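Putative alpha-L-fucosidase (PDB 3EYP) probably hydrolyses alpha-L-fucosides as a glycoside hydrolase of family 29, joining a catalytic TIM-barrel domain to an F5/8 type C domain. Local coordinates at residues H391-W396 and L437-G442. Numbering follows the deposited sequence.
Sequences HRTTKW and LRIQDG
Two classic beta bulges, one on each strand, mark this antiparallel pairing of 393-396 with 437-442 in the F5/8 type C domain. Asp441 pairs with two residues of 393-396, and its carbonyl O takes both N-H groups from above its plane: Thr394 N at 2.8 Å, nearly straight (169°), and Lys395 N at 3.1 Å, more bent. Lys395 in turn is matched by Gln440 and Asp441; Lys395 O accepts Gln440 N at 2.9 Å and, weakly, Asp441 N. Lys395, with CG anti to its backbone N (chi1 -177°) and an extended chain, meets Asp441 CB to CB at 3.8 Å and runs obliquely across Gln440, its CG 3.9 Å from Gln440 CB. An alanine in place of Lys395 would remove everything beyond CB, the amine included, and would probably leave Gln440 CB less covered. Gln440 OE1 comes alongside the lysine chain, lies 3.2 Å from Trp396 C and is hydrogen-bonded to Ser397 OG. On the buried face Thr393 crosses Ile439 at about a right angle, its OG1 3.7 Å from Ile439 CG2, while Ile439 CD1 lies 4.2 Å from Trp396 CB. Trp396 and Leu437 also pack on Ile383 of the facing sheet, Leu437 on Phe451 and Ile439 on Ile448, the layered core expected of the beta-sandwich (jelly-roll) fold of F5/8 type C domains.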
# COMPACT_ATOMS: atom_id res chain seq x y z
N HIS A 391 -6.55 3.82 16.71
CA HIS A 391 -7.93 3.73 16.26
C HIS A 391 -8.81 4.15 17.45
O HIS A 391 -8.98 3.41 18.44
CB HIS A 391 -8.34 2.32 15.83
CG HIS A 391 -7.97 1.96 14.41
ND1 HIS A 391 -8.58 2.51 13.30
CD2 HIS A 391 -7.12 1.01 13.94
CE1 HIS A 391 -8.08 1.96 12.20
NE2 HIS A 391 -7.18 1.05 12.57
N ARG A 392 -9.42 5.31 17.30
CA ARG A 392 -10.20 5.90 18.41
C ARG A 392 -11.67 5.83 18.15
O ARG A 392 -12.44 5.33 18.94
CB ARG A 392 -9.79 7.37 18.61
CG ARG A 392 -8.34 7.49 18.94
CD ARG A 392 -7.87 8.92 18.99
NE ARG A 392 -8.21 9.56 20.25
CZ ARG A 392 -7.55 9.44 21.39
NH1 ARG A 392 -7.99 10.08 22.45
NH2 ARG A 392 -6.49 8.65 21.49
N THR A 393 -12.06 6.40 17.03
CA THR A 393 -13.48 6.33 16.56
C THR A 393 -13.81 4.99 15.94
O THR A 393 -13.00 4.40 15.20
CB THR A 393 -13.78 7.50 15.58
OG1 THR A 393 -13.56 8.75 16.29
CG2 THR A 393 -15.18 7.38 15.01
N THR A 394 -15.00 4.48 16.28
CA THR A 394 -15.43 3.17 15.83
C THR A 394 -16.80 3.11 15.23
O THR A 394 -17.22 2.06 14.76
CB THR A 394 -15.38 2.10 16.95
OG1 THR A 394 -16.22 2.49 18.05
CG2 THR A 394 -13.95 1.87 17.44
N LYS A 395 -17.49 4.24 15.22
CA LYS A 395 -18.73 4.33 14.45
C LYS A 395 -18.96 5.77 14.05
O LYS A 395 -18.74 6.67 14.86
CB LYS A 395 -19.89 3.75 15.30
CG LYS A 395 -21.21 3.71 14.60
CD LYS A 395 -22.27 3.09 15.52
CE LYS A 395 -23.67 3.30 14.94
NZ LYS A 395 -24.71 3.09 16.03
N TRP A 396 -19.30 5.97 12.80
CA TRP A 396 -19.54 7.30 12.25
C TRP A 396 -20.48 7.32 11.06
O TRP A 396 -20.62 6.33 10.28
CB TRP A 396 -18.22 8.02 11.89
CG TRP A 396 -17.36 7.30 10.88
CD1 TRP A 396 -16.52 6.26 11.12
CD2 TRP A 396 -17.25 7.60 9.50
NE1 TRP A 396 -15.89 5.89 9.96
CE2 TRP A 396 -16.34 6.69 8.94
CE3 TRP A 396 -17.85 8.53 8.66
CZ2 TRP A 396 -16.00 6.69 7.58
CZ3 TRP A 396 -17.52 8.52 7.32
CH2 TRP A 396 -16.60 7.62 6.80
N LEU A 437 -21.48 15.69 10.46
CA LEU A 437 -20.59 14.56 10.80
C LEU A 437 -20.90 14.10 12.21
O LEU A 437 -20.71 14.85 13.18
CB LEU A 437 -19.13 14.96 10.68
CG LEU A 437 -18.11 13.93 11.15
CD1 LEU A 437 -18.25 12.58 10.34
CD2 LEU A 437 -16.71 14.54 11.07
N ARG A 438 -21.43 12.87 12.31
CA ARG A 438 -21.72 12.22 13.58
C ARG A 438 -20.64 11.19 13.93
O ARG A 438 -20.50 10.16 13.27
CB ARG A 438 -23.07 11.50 13.53
CG ARG A 438 -24.28 12.32 12.96
CD ARG A 438 -25.61 11.78 13.53
NE ARG A 438 -25.75 12.27 14.91
CZ ARG A 438 -26.77 12.01 15.73
NH1 ARG A 438 -26.79 12.54 16.96
NH2 ARG A 438 -27.75 11.20 15.37
N ILE A 439 -19.89 11.50 14.99
CA ILE A 439 -18.99 10.55 15.67
C ILE A 439 -19.84 9.89 16.70
O ILE A 439 -20.25 10.52 17.69
CB ILE A 439 -17.75 11.24 16.34
CG1 ILE A 439 -16.94 12.00 15.32
CG2 ILE A 439 -16.82 10.20 17.09
CD1 ILE A 439 -16.76 11.28 14.05
N GLN A 440 -20.18 8.63 16.43
CA GLN A 440 -21.21 7.91 17.19
C GLN A 440 -20.73 7.00 18.28
O GLN A 440 -21.43 6.75 19.24
CB GLN A 440 -22.10 7.13 16.22
CG GLN A 440 -22.91 8.09 15.42
CD GLN A 440 -23.50 7.51 14.18
OE1 GLN A 440 -22.78 7.03 13.28
NE2 GLN A 440 -24.81 7.61 14.07
N ASP A 441 -19.53 6.51 18.15
CA ASP A 441 -18.94 5.59 19.13
C ASP A 441 -17.45 5.47 18.90
O ASP A 441 -16.94 5.78 17.80
CB ASP A 441 -19.58 4.20 19.02
CG ASP A 441 -19.48 3.40 20.30
OD1 ASP A 441 -19.03 3.89 21.36
OD2 ASP A 441 -19.84 2.22 20.26
N GLY A 442 -16.79 5.04 19.97
CA GLY A 442 -15.33 4.89 19.99
C GLY A 442 -14.78 4.34 21.25
O GLY A 442 -15.49 4.15 22.20